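Local structure of CytC3 (Streptomyces, 3GJA) at residues 85-90 and 290-295; 91-96 and 231-236; 275-278 and 282-285; 99-104 and 129-134. The protein is a nonheme iron halogenase that probably uses 2-oxoglutarate and oxygen to halogenate an unactivated aliphatic carbon of its substrate. All blocks are in the same frame, centred on the assembly; numbering follows the deposited sequence.

Contact 1 (85-90 and 290-295); sequences EIVDRV and LTSGVD
V87 meets T291 and S292 through side chains that have no flat face to offer; the flat group to note here is the R89 guanidinium, on the helix, whose edge takes the carbonyl of E85. R89 NE donates to E85 O at 2.7 Å with an N-H...O angle of 158°, the bond lying in the planes of both groups. Across the contact, V87 spreads its two methyls over neighbouring residues. CG1, set opposite the backbone N (chi1 172°), reaches S292 OG at 3.6 Å, while V87 CG2 lies 3.5 Å from T291 OG1, the V87 and T291 side chains running past each other in opposite senses. Helix 84-94 is thereby fitted to the loop that leaves strand 289-290, the outermost strand at one end of the main antiparallel sheet of this cupin-like fold. With an alanine here both methyls are lost, and a gap would probably open between the helix and the side chains of T291 and S292. A water reinforces the join, donating to V87 O (3.1 Å) and to S292 OG (2.9 Å). The S292 hydroxyl in turn bonds to the carbonyl of R96, and T291 OG1 makes a weak bond to that of L98.

Contact 2 (91-96 and 231-236); sequences GSLIGR and AVIFWS
I94 and W235 make the closest approach, I94 CG2 lying 3.6 Å from W235 CH2 and 3.9 Å from W235 CZ2, at the benzo end of the indole. The methyl comes in obliquely, and the two side chains pass in opposite directions. The chi1 of I94 (58°) wedges CG1 between the backbone N and the carbonyl carbon, which leaves CG2 to point at the indole. One residue earlier, L93 CD2 rests on I233 CG2 at 4.3 Å, a looser touch between branched aliphatic ends.

Behind these pairs stand the elements that set them in place. F143 meets the W235 ring edge-to-face, and F20 meets it with the planes at about 45°. Strand 230-235 is held by backbone bonds on two sides, I233 pairing with I26 and F234 with T148, in the main antiparallel sheet of the cupin-type fold. Helix 84-94 lies against that sheet; G95 N bonds to G91 O at 2.9 Å, while G95 has left helical angles with a phi of 110°, where a CB would collide with the carbonyl O of I94. Beyond the turn, one face of the R96 guanidinium covers S92 CA, 3.5 Å above its plane.

Only carbon meets carbon between 91-96 and 231-236, which implies that helix and strand are matched here by shape and dispersion, with no directional bond to fix their relative rotation.

Contact 3 (275-278 and 282-285); sequences TEYG and NLEK
E276 and N282 face one another as an antiparallel non-hydrogen-bonded pair, their CA atoms 4.5 Å apart and both side chains on the same face of the strands. Those side chains cross at about a right angle, with carboxylate and amide planes 85° apart, so the two flat groups are not stacked. The N282 side chain also leans alongside T275, covering its CB and the flank of its carbonyl. A glycine at N282 has no side chain, and T275 and the E276 carboxylate would probably be left without this neighbour on their face of the hairpin.

Y277 and L283 cross obliquely: L283 CD2 touches Y277 CB at 3.7 Å and lies 3.9 Å from Y277 CG, at the root of the ring. Because CG of Y277 stands opposite the backbone N (chi1 -175°), the ring leads away from L283, toward K129 and Q131, and it meets Y268 edge-to-face. The two short strands, 276-278 and 281-282, form a small antiparallel hairpin with a classic beta bulge, in which Y277 and G278 together sit opposite I281.

Past the paired residues, the T275 carbonyl continues the link between the two segments. L283 N donates to T275 O at 2.8 Å, with an N-H...O angle of 152° and the donor tilted somewhat from the carbonyl plane. The same oxygen receives a CA-H...O contact from N282 CA at 3.1 Å, giving it two donors from consecutive residues. At the margin T275 CG2 is 4.4 Å from E284 CB, a distant touch between exposed side chains.

Contact 4 (99-104 and 129-134); sequences LCWRSE and KPQIIW. With ACT (acetate ion), chain C.
W101 and R102, next to each other on strand 98-108 of the main sheet of this cupin-type barrel, reach out to Q131 and I132 at the start of the outlying two-stranded sheet formed by 132-133 and 266-267. The apolar part is a CH-pi contact: I132 CD1 sits over the W101 face, 3.6 Å from the centroid of the five-membered ring and 15° off its normal. R102 CB covers the opposite face nearer the rim, so the indole is sandwiched between aliphatic carbons, and its NE1 is taken by T146. W101 CZ3 also lies 3.6 Å above one face of the R102 guanidinium, toward its rim.

The polar part begins with R102 NH2, which donates to Q131 OE1 at 2.6 Å; at 135° the bond is bent, and the donor lies above the amide plane. Y268 also bonds to this NH2. An acetate ion, probably from the crystallisation liquor, bridges the pair with help from K62 and H125, consistent with a pocket suited to an anion. A single acetate oxygen, O, accepts both R102 NH1 at 2.8 Å, in the guanidinium plane and fairly straight (156°), and Q131 NE2 at 2.9 Å.

Followed from the N terminus, helix 84-94 opens the two widest loops: contact 1 starts at 85-90 and contact 2 at 91-96. Strand 98-108 comes next and opens contact 4, which closes first, at 129-134, and so lies nested inside contact 2. Contact 2 closes at 231-236, bringing the helix onto the main sheet. Contact 3 then opens and closes locally between 275 and 285, in series with contacts 2 and 4, before contact 1 closes over everything at 290-295. None of the loops cross. Contacts 2 and 4 touch through W235 and W134, contacts 3 and 4 through Y277 against Q131, and contact 1 reaches contact 4 where T291 packs on C100.

Contact 1 (85-90 and 290-295)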
loop_
_atom_site.group_PDB
_atom_site.type_symbol
_atom_site.label_atom_id
_atom_site.label_comp_id
_atom_site.label_asym_id
_atom_site.label_seq_id
_atom_site.Cartn_x
_atom_site.Cartn_y
_atom_site.Cartn_z
ATOM N N GLU A 85 -13.194 -2.596 -5.396
ATOM C CA GLU A 85 -13.367 -1.387 -4.598
ATOM C C GLU A 85 -12.045 -0.633 -4.467
ATOM O O GLU A 85 -12.028 0.578 -4.245
ATOM C CB GLU A 85 -13.927 -1.734 -3.216
ATOM C CG GLU A 85 -15.321 -2.351 -3.269
ATOM C CD GLU A 85 -15.310 -3.866 -3.434
ATOM O OE1 GLU A 85 -14.353 -4.419 -4.013
ATOM O OE2 GLU A 85 -16.277 -4.507 -2.986
ATOM N N ILE A 86 -10.934 -1.350 -4.603
ATOM C CA ILE A 86 -9.632 -0.707 -4.539
ATOM C C ILE A 86 -9.105 -0.450 -5.946
ATOM O O ILE A 86 -8.817 0.691 -6.314
ATOM C CB ILE A 86 -8.601 -1.564 -3.774
ATOM C CG1 ILE A 86 -8.932 -1.578 -2.281
ATOM C CG2 ILE A 86 -7.198 -1.003 -3.979
ATOM C CD1 ILE A 86 -7.976 -2.429 -1.446
ATOM N N VAL A 87 -8.995 -1.520 -6.728
ATOM C CA VAL A 87 -8.482 -1.459 -8.092
ATOM C C VAL A 87 -9.201 -0.489 -9.033
ATOM O O VAL A 87 -8.552 0.249 -9.770
ATOM C CB VAL A 87 -8.466 -2.871 -8.715
ATOM C CG1 VAL A 87 -8.122 -2.791 -10.192
ATOM C CG2 VAL A 87 -7.450 -3.734 -7.983
ATOM N N ASP A 88 -10.529 -0.478 -9.027
ATOM C CA ASP A 88 -11.230 0.452 -9.906
ATOM C C ASP A 88 -10.905 1.896 -9.528
ATOM O O ASP A 88 -10.798 2.765 -10.394
ATOM C CB ASP A 88 -12.750 0.260 -9.844
ATOM C CG ASP A 88 -13.203 -1.072 -10.415
ATOM O OD1 ASP A 88 -12.427 -1.704 -11.162
ATOM O OD2 ASP A 88 -14.349 -1.474 -10.117
ATOM N N ARG A 89 -10.753 2.155 -8.232
ATOM C CA ARG A 89 -10.454 3.510 -7.785
ATOM C C ARG A 89 -9.020 3.915 -8.096
ATOM O O ARG A 89 -8.783 5.020 -8.579
ATOM C CB ARG A 89 -10.766 3.665 -6.291
ATOM C CG ARG A 89 -12.265 3.827 -6.028
ATOM C CD ARG A 89 -12.597 4.157 -4.584
ATOM N NE ARG A 89 -13.152 3.002 -3.897
ATOM C CZ ARG A 89 -14.353 2.962 -3.326
ATOM N NH1 ARG A 89 -15.147 4.018 -3.346
ATOM N NH2 ARG A 89 -14.759 1.852 -2.740
ATOM N N VAL A 90 -8.066 3.027 -7.841
ATOM C CA VAL A 90 -6.679 3.348 -8.139
ATOM C C VAL A 90 -6.546 3.535 -9.651
ATOM O O VAL A 90 -5.883 4.463 -10.120
ATOM C CB VAL A 90 -5.725 2.225 -7.691
ATOM C CG1 VAL A 90 -4.303 2.535 -8.147
ATOM C CG2 VAL A 90 -5.769 2.080 -6.178
ATOM N N LEU A 290 -0.360 -8.155 -11.312
ATOM C CA LEU A 290 -1.120 -7.406 -12.306
ATOM C C LEU A 290 -2.571 -7.570 -11.854
ATOM O O LEU A 290 -3.138 -8.655 -11.966
ATOM C CB LEU A 290 -0.926 -8.028 -13.697
ATOM C CG LEU A 290 -1.144 -7.211 -14.980
ATOM C CD1 LEU A 290 -2.049 -7.994 -15.912
ATOM C CD2 LEU A 290 -1.732 -5.855 -14.682
ATOM N N THR A 291 -3.168 -6.496 -11.352
ATOM C CA THR A 291 -4.530 -6.556 -10.836
ATOM C C THR A 291 -5.613 -6.199 -11.840
ATOM O O THR A 291 -6.798 -6.402 -11.579
ATOM C CB THR A 291 -4.684 -5.631 -9.621
ATOM O OG1 THR A 291 -4.629 -4.262 -10.052
ATOM C CG2 THR A 291 -3.568 -5.879 -8.625
ATOM N N SER A 292 -5.210 -5.655 -12.981
ATOM C CA SER A 292 -6.165 -5.268 -14.007
ATOM C C SER A 292 -5.434 -4.961 -15.305
ATOM O O SER A 292 -4.219 -4.770 -15.307
ATOM C CB SER A 292 -6.944 -4.041 -13.551
ATOM O OG SER A 292 -6.053 -3.019 -13.158
ATOM N N GLY A 293 -6.175 -4.908 -16.406
ATOM C CA GLY A 293 -5.552 -4.631 -17.688
ATOM C C GLY A 293 -4.584 -5.716 -18.131
ATOM O O GLY A 293 -4.805 -6.901 -17.882
ATOM N N VAL A 294 -3.500 -5.308 -18.781
ATOM C CA VAL A 294 -2.492 -6.241 -19.277
ATOM C C VAL A 294 -1.123 -5.630 -19.082
ATOM O O VAL A 294 -1.004 -4.431 -18.846
ATOM C CB VAL A 294 -2.644 -6.502 -20.791
ATOM C CG1 VAL A 294 -3.942 -7.241 -21.085
ATOM C CG2 VAL A 294 -2.590 -5.167 -21.543
ATOM N N ASP A 295 -0.089 -6.456 -19.211
ATOM C CA ASP A 295 1.281 -5.991 -19.052
ATOM C C ASP A 295 2.030 -6.070 -20.374
ATOM O O ASP A 295 2.477 -7.141 -20.786
ATOM C CB ASP A 295 2.005 -6.822 -17.988
ATOM C CG ASP A 295 3.467 -6.435 -17.842
ATOM O OD1 ASP A 295 3.823 -5.311 -18.250
ATOM O OD2 ASP A 295 4.257 -7.250 -17.318
HETATM O O HOH W 1 -7.770 -0.812 -12.550
#

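Contact 2 (91-96 and 231-236)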
loop_
_atom_site.group_PDB
_atom_site.type_symbol
_atom_site.label_atom_id
_atom_site.label_comp_id
_atom_site.label_asym_id
_atom_site.label_seq_id
_atom_site.Cartn_x
_atom_site.Cartn_y
_atom_site.Cartn_z
ATOM N N GLY A 91 -7.199 2.646 -10.398
ATOM C CA GLY A 91 -7.164 2.695 -11.851
ATOM C C GLY A 91 -7.655 4.009 -12.424
ATOM O O GLY A 91 -7.177 4.447 -13.465
ATOM N N SER A 92 -8.621 4.634 -11.758
ATOM C CA SER A 92 -9.143 5.916 -12.212
ATOM C C SER A 92 -8.072 6.995 -12.050
ATOM O O SER A 92 -8.161 8.064 -12.653
ATOM C CB SER A 92 -10.357 6.322 -11.380
ATOM O OG SER A 92 -11.290 5.268 -11.281
ATOM N N LEU A 93 -7.060 6.710 -11.237
ATOM C CA LEU A 93 -6.003 7.675 -10.967
ATOM C C LEU A 93 -4.738 7.507 -11.787
ATOM O O LEU A 93 -4.208 8.479 -12.322
ATOM C CB LEU A 93 -5.638 7.634 -9.479
ATOM C CG LEU A 93 -6.446 8.443 -8.457
ATOM C CD1 LEU A 93 -7.901 8.522 -8.830
ATOM C CD2 LEU A 93 -6.267 7.802 -7.087
ATOM N N ILE A 94 -4.246 6.281 -11.888
ATOM C CA ILE A 94 -3.017 6.048 -12.629
ATOM C C ILE A 94 -3.103 5.022 -13.760
ATOM O O ILE A 94 -2.073 4.581 -14.276
ATOM C CB ILE A 94 -1.878 5.651 -11.668
ATOM C CG1 ILE A 94 -2.264 4.398 -10.879
ATOM C CG2 ILE A 94 -1.596 6.802 -10.702
ATOM C CD1 ILE A 94 -1.134 3.844 -10.033
ATOM N N GLY A 95 -4.320 4.638 -14.141
ATOM C CA GLY A 95 -4.476 3.697 -15.238
ATOM C C GLY A 95 -4.956 2.303 -14.885
ATOM O O GLY A 95 -4.689 1.805 -13.792
ATOM N N ARG A 96 -5.651 1.663 -15.825
ATOM C CA ARG A 96 -6.181 0.321 -15.605
ATOM C C ARG A 96 -5.175 -0.817 -15.712
ATOM O O ARG A 96 -5.481 -1.943 -15.338
ATOM C CB ARG A 96 -7.361 0.050 -16.533
ATOM C CG ARG A 96 -8.684 0.543 -15.981
ATOM C CD ARG A 96 -8.709 2.050 -15.858
ATOM N NE ARG A 96 -9.993 2.526 -15.347
ATOM C CZ ARG A 96 -10.363 3.804 -15.326
ATOM N NH1 ARG A 96 -9.546 4.745 -15.793
ATOM N NH2 ARG A 96 -11.549 4.143 -14.839
ATOM N N ALA A 231 -10.807 2.974 3.817
ATOM C CA ALA A 231 -9.434 3.210 3.432
ATOM C C ALA A 231 -9.223 4.641 2.984
ATOM O O ALA A 231 -10.172 5.367 2.662
ATOM C CB ALA A 231 -9.040 2.267 2.301
ATOM N N VAL A 232 -7.959 5.043 2.985
ATOM C CA VAL A 232 -7.587 6.350 2.509
ATOM C C VAL A 232 -6.599 6.035 1.393
ATOM O O VAL A 232 -5.769 5.136 1.521
ATOM C CB VAL A 232 -6.926 7.218 3.609
ATOM C CG1 VAL A 232 -5.688 6.534 4.164
ATOM C CG2 VAL A 232 -6.572 8.585 3.032
ATOM N N ILE A 233 -6.723 6.735 0.278
ATOM C CA ILE A 233 -5.832 6.513 -0.840
ATOM C C ILE A 233 -4.983 7.761 -1.000
ATOM O O ILE A 233 -5.506 8.881 -0.985
ATOM C CB ILE A 233 -6.626 6.241 -2.141
ATOM C CG1 ILE A 233 -7.570 5.048 -1.927
ATOM C CG2 ILE A 233 -5.658 5.967 -3.299
ATOM C CD1 ILE A 233 -8.390 4.670 -3.149
ATOM N N PHE A 234 -3.677 7.572 -1.149
ATOM C CA PHE A 234 -2.773 8.703 -1.291
ATOM C C PHE A 234 -1.464 8.335 -1.959
ATOM O O PHE A 234 -1.043 7.174 -1.945
ATOM C CB PHE A 234 -2.449 9.284 0.089
ATOM C CG PHE A 234 -1.845 8.281 1.052
ATOM C CD1 PHE A 234 -2.658 7.481 1.854
ATOM C CD2 PHE A 234 -0.461 8.147 1.165
ATOM C CE1 PHE A 234 -2.103 6.565 2.763
ATOM C CE2 PHE A 234 0.108 7.233 2.070
ATOM C CZ PHE A 234 -0.718 6.441 2.871
ATOM N N TRP A 235 -0.818 9.334 -2.548
ATOM C CA TRP A 235 0.485 9.127 -3.152
ATOM C C TRP A 235 1.393 8.875 -1.954
ATOM O O TRP A 235 1.286 9.563 -0.937
ATOM C CB TRP A 235 0.954 10.386 -3.878
ATOM C CG TRP A 235 0.432 10.533 -5.266
ATOM C CD1 TRP A 235 -0.428 11.491 -5.722
ATOM C CD2 TRP A 235 0.784 9.732 -6.401
ATOM N NE1 TRP A 235 -0.628 11.341 -7.070
ATOM C CE2 TRP A 235 0.104 10.268 -7.515
ATOM C CE3 TRP A 235 1.608 8.613 -6.584
ATOM C CZ2 TRP A 235 0.222 9.726 -8.800
ATOM C CZ3 TRP A 235 1.727 8.072 -7.865
ATOM C CH2 TRP A 235 1.036 8.631 -8.956
ATOM N N SER A 236 2.275 7.891 -2.067
ATOM C CA SER A 236 3.187 7.554 -0.982
ATOM C C SER A 236 3.978 8.758 -0.457
ATOM O O SER A 236 4.369 8.789 0.712
ATOM C CB SER A 236 4.164 6.479 -1.456
ATOM O OG SER A 236 4.805 6.891 -2.656
#

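Contact 3 (275-278 and 282-285)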
loop_
_atom_site.group_PDB
_atom_site.type_symbol
_atom_site.label_atom_id
_atom_site.label_comp_id
_atom_site.label_asym_id
_atom_site.label_seq_id
_atom_site.Cartn_x
_atom_site.Cartn_y
_atom_site.Cartn_z
ATOM N N THR A 275 18.922 -11.464 -5.060
ATOM C CA THR A 275 17.901 -12.141 -4.276
ATOM C C THR A 275 17.856 -11.393 -2.948
ATOM O O THR A 275 16.858 -10.748 -2.630
ATOM C CB THR A 275 18.234 -13.630 -4.043
ATOM O OG1 THR A 275 19.553 -13.758 -3.499
ATOM C CG2 THR A 275 18.141 -14.397 -5.351
ATOM N N GLU A 276 18.950 -11.461 -2.192
ATOM C CA GLU A 276 19.045 -10.764 -0.915
ATOM C C GLU A 276 19.156 -9.284 -1.256
ATOM O O GLU A 276 20.207 -8.820 -1.698
ATOM C CB GLU A 276 20.283 -11.221 -0.148
ATOM C CG GLU A 276 20.139 -11.086 1.349
ATOM C CD GLU A 276 18.960 -11.889 1.876
ATOM O OE1 GLU A 276 18.994 -13.136 1.769
ATOM O OE2 GLU A 276 17.996 -11.274 2.388
ATOM N N TYR A 277 18.065 -8.553 -1.052
ATOM C CA TYR A 277 17.993 -7.132 -1.379
ATOM C C TYR A 277 18.212 -6.189 -0.194
ATOM O O TYR A 277 18.575 -5.026 -0.377
ATOM C CB TYR A 277 16.630 -6.854 -2.018
ATOM C CG TYR A 277 16.421 -5.446 -2.521
ATOM C CD1 TYR A 277 17.044 -4.998 -3.690
ATOM C CD2 TYR A 277 15.576 -4.564 -1.845
ATOM C CE1 TYR A 277 16.826 -3.709 -4.171
ATOM C CE2 TYR A 277 15.354 -3.276 -2.317
ATOM C CZ TYR A 277 15.980 -2.856 -3.478
ATOM O OH TYR A 277 15.759 -1.582 -3.944
ATOM N N GLY A 278 17.995 -6.686 1.020
ATOM C CA GLY A 278 18.161 -5.847 2.196
ATOM C C GLY A 278 16.844 -5.650 2.931
ATOM O O GLY A 278 15.772 -5.762 2.336
ATOM N N ASN A 282 13.897 -10.653 0.084
ATOM C CA ASN A 282 14.585 -11.615 -0.771
ATOM C C ASN A 282 13.718 -11.770 -2.011
ATOM O O ASN A 282 12.641 -12.356 -1.954
ATOM C CB ASN A 282 14.760 -12.957 -0.066
ATOM C CG ASN A 282 15.573 -13.939 -0.893
ATOM O OD1 ASN A 282 16.446 -14.630 -0.371
ATOM N ND2 ASN A 282 15.285 -14.007 -2.185
ATOM N N LEU A 283 14.194 -11.228 -3.129
ATOM C CA LEU A 283 13.463 -11.252 -4.395
ATOM C C LEU A 283 13.239 -12.603 -5.054
ATOM O O LEU A 283 12.475 -12.693 -6.012
ATOM C CB LEU A 283 14.136 -10.317 -5.404
ATOM C CG LEU A 283 13.874 -8.805 -5.313
ATOM C CD1 LEU A 283 12.958 -8.479 -4.145
ATOM C CD2 LEU A 283 15.186 -8.076 -5.165
ATOM N N GLU A 284 13.881 -13.647 -4.548
ATOM C CA GLU A 284 13.730 -14.973 -5.137
ATOM C C GLU A 284 12.285 -15.299 -5.513
ATOM O O GLU A 284 11.988 -15.586 -6.673
ATOM C CB GLU A 284 14.259 -16.043 -4.185
ATOM C CG GLU A 284 14.337 -17.424 -4.808
ATOM C CD GLU A 284 14.786 -18.476 -3.813
ATOM O OE1 GLU A 284 15.846 -18.273 -3.179
ATOM O OE2 GLU A 284 14.083 -19.504 -3.665
ATOM N N LYS A 285 11.380 -15.251 -4.540
ATOM C CA LYS A 285 9.983 -15.561 -4.817
ATOM C C LYS A 285 9.093 -14.327 -4.918
ATOM O O LYS A 285 7.870 -14.434 -4.841
ATOM C CB LYS A 285 9.438 -16.503 -3.745
ATOM C CG LYS A 285 10.216 -17.799 -3.630
ATOM C CD LYS A 285 9.684 -18.671 -2.508
ATOM C CE LYS A 285 10.567 -19.887 -2.295
ATOM N NZ LYS A 285 10.123 -20.691 -1.120
#

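Contact 4 (99-104 and 129-134)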
loop_
_atom_site.group_PDB
_atom_site.type_symbol
_atom_site.label_atom_id
_atom_site.label_comp_id
_atom_site.label_asym_id
_atom_site.label_seq_id
_atom_site.Cartn_x
_atom_site.Cartn_y
_atom_site.Cartn_z
ATOM N N LEU A 99 -0.359 -2.607 -11.306
ATOM C CA LEU A 99 0.560 -3.519 -10.640
ATOM C C LEU A 99 0.572 -3.233 -9.126
ATOM O O LEU A 99 0.697 -2.078 -8.710
ATOM C CB LEU A 99 1.967 -3.296 -11.187
ATOM C CG LEU A 99 2.758 -4.381 -11.916
ATOM C CD1 LEU A 99 1.881 -5.161 -12.878
ATOM C CD2 LEU A 99 3.926 -3.701 -12.643
ATOM N N CYS A 100 0.403 -4.272 -8.310
ATOM C CA CYS A 100 0.490 -4.124 -6.861
ATOM C C CYS A 100 1.869 -4.689 -6.571
ATOM O O CYS A 100 2.075 -5.900 -6.634
ATOM C CB CYS A 100 -0.560 -4.958 -6.125
ATOM S SG CYS A 100 -0.339 -4.914 -4.305
ATOM N N TRP A 101 2.824 -3.818 -6.262
ATOM C CA TRP A 101 4.182 -4.286 -6.028
ATOM C C TRP A 101 4.545 -4.500 -4.563
ATOM O O TRP A 101 5.632 -4.990 -4.254
ATOM C CB TRP A 101 5.170 -3.315 -6.662
ATOM C CG TRP A 101 5.226 -2.018 -5.950
ATOM C CD1 TRP A 101 4.332 -0.992 -6.038
ATOM C CD2 TRP A 101 6.210 -1.618 -4.995
ATOM N NE1 TRP A 101 4.701 0.026 -5.195
ATOM C CE2 TRP A 101 5.851 -0.334 -4.541
ATOM C CE3 TRP A 101 7.363 -2.222 -4.477
ATOM C CZ2 TRP A 101 6.605 0.360 -3.590
ATOM C CZ3 TRP A 101 8.114 -1.530 -3.531
ATOM C CH2 TRP A 101 7.729 -0.253 -3.099
ATOM N N ARG A 102 3.649 -4.126 -3.661
ATOM C CA ARG A 102 3.909 -4.311 -2.240
ATOM C C ARG A 102 2.709 -4.064 -1.327
ATOM O O ARG A 102 1.772 -3.340 -1.676
ATOM C CB ARG A 102 5.054 -3.407 -1.794
ATOM C CG ARG A 102 5.246 -3.379 -0.278
ATOM C CD ARG A 102 6.383 -2.472 0.135
ATOM N NE ARG A 102 7.682 -3.009 -0.246
ATOM C CZ ARG A 102 8.834 -2.405 0.023
ATOM N NH1 ARG A 102 8.828 -1.250 0.670
ATOM N NH2 ARG A 102 9.984 -2.953 -0.343
ATOM N N SER A 103 2.761 -4.705 -0.163
ATOM C CA SER A 103 1.760 -4.560 0.876
ATOM C C SER A 103 2.518 -4.729 2.194
ATOM O O SER A 103 3.558 -5.401 2.249
ATOM C CB SER A 103 0.654 -5.608 0.743
ATOM O OG SER A 103 1.038 -6.845 1.295
ATOM N N GLU A 104 2.010 -4.097 3.249
ATOM C CA GLU A 104 2.646 -4.165 4.558
ATOM C C GLU A 104 1.657 -3.719 5.618
ATOM O O GLU A 104 0.634 -3.112 5.303
ATOM C CB GLU A 104 3.859 -3.247 4.593
ATOM C CG GLU A 104 3.504 -1.796 4.325
ATOM C CD GLU A 104 4.719 -0.958 3.979
ATOM O OE1 GLU A 104 5.516 -0.643 4.895
ATOM O OE2 GLU A 104 4.880 -0.628 2.784
ATOM N N LYS A 129 18.629 2.492 -2.275
ATOM C CA LYS A 129 18.276 2.251 -3.678
ATOM C C LYS A 129 16.807 2.555 -3.938
ATOM O O LYS A 129 15.953 2.310 -3.084
ATOM C CB LYS A 129 18.519 0.789 -4.060
ATOM C CG LYS A 129 19.968 0.350 -4.101
ATOM C CD LYS A 129 20.043 -1.111 -4.521
ATOM C CE LYS A 129 21.465 -1.636 -4.496
ATOM N NZ LYS A 129 21.508 -3.061 -4.928
ATOM N N PRO A 130 16.490 3.094 -5.126
ATOM C CA PRO A 130 15.091 3.396 -5.426
ATOM C C PRO A 130 14.398 2.078 -5.752
ATOM O O PRO A 130 14.863 1.322 -6.605
ATOM C CB PRO A 130 15.198 4.321 -6.630
ATOM C CG PRO A 130 16.362 3.746 -7.359
ATOM C CD PRO A 130 17.364 3.493 -6.244
ATOM N N GLN A 131 13.300 1.793 -5.062
ATOM C CA GLN A 131 12.574 0.549 -5.289
ATOM C C GLN A 131 11.559 0.737 -6.405
ATOM O O GLN A 131 11.035 -0.230 -6.956
ATOM C CB GLN A 131 11.871 0.110 -4.000
ATOM C CG GLN A 131 12.797 0.040 -2.791
ATOM C CD GLN A 131 12.072 -0.290 -1.493
ATOM O OE1 GLN A 131 12.024 -1.441 -1.071
ATOM N NE2 GLN A 131 11.498 0.726 -0.862
ATOM N N ILE A 132 11.310 1.997 -6.749
ATOM C CA ILE A 132 10.341 2.349 -7.776
ATOM C C ILE A 132 10.924 3.368 -8.753
ATOM O O ILE A 132 11.475 4.390 -8.339
ATOM C CB ILE A 132 9.068 2.954 -7.123
ATOM C CG1 ILE A 132 8.311 1.868 -6.348
ATOM C CG2 ILE A 132 8.192 3.617 -8.176
ATOM C CD1 ILE A 132 7.749 0.746 -7.219
ATOM N N ILE A 133 10.800 3.087 -10.050
ATOM C CA ILE A 133 11.304 3.996 -11.082
ATOM C C ILE A 133 10.319 4.158 -12.238
ATOM O O ILE A 133 10.012 3.193 -12.939
ATOM C CB ILE A 133 12.643 3.506 -11.681
ATOM C CG1 ILE A 133 13.751 3.542 -10.625
ATOM C CG2 ILE A 133 13.035 4.388 -12.861
ATOM C CD1 ILE A 133 14.143 4.937 -10.196
ATOM N N TRP A 134 9.819 5.374 -12.423
ATOM C CA TRP A 134 8.898 5.664 -13.515
ATOM C C TRP A 134 9.728 6.102 -14.721
ATOM O O TRP A 134 10.840 6.609 -14.567
ATOM C CB TRP A 134 7.953 6.809 -13.157
ATOM C CG TRP A 134 6.885 6.479 -12.178
ATOM C CD1 TRP A 134 7.048 6.088 -10.880
ATOM C CD2 TRP A 134 5.470 6.574 -12.396
ATOM N NE1 TRP A 134 5.823 5.938 -10.273
ATOM C CE2 TRP A 134 4.836 6.229 -11.179
ATOM C CE3 TRP A 134 4.676 6.917 -13.500
ATOM C CZ2 TRP A 134 3.440 6.219 -11.032
ATOM C CZ3 TRP A 134 3.285 6.908 -13.355
ATOM C CH2 TRP A 134 2.685 6.561 -12.126
HETATM C C ACT C . 12.099 -0.244 2.378
HETATM O O ACT C . 10.890 0.105 1.894
HETATM O OXT ACT C . 12.781 0.576 2.955
HETATM C CH3 ACT C . 12.604 -1.653 2.202
#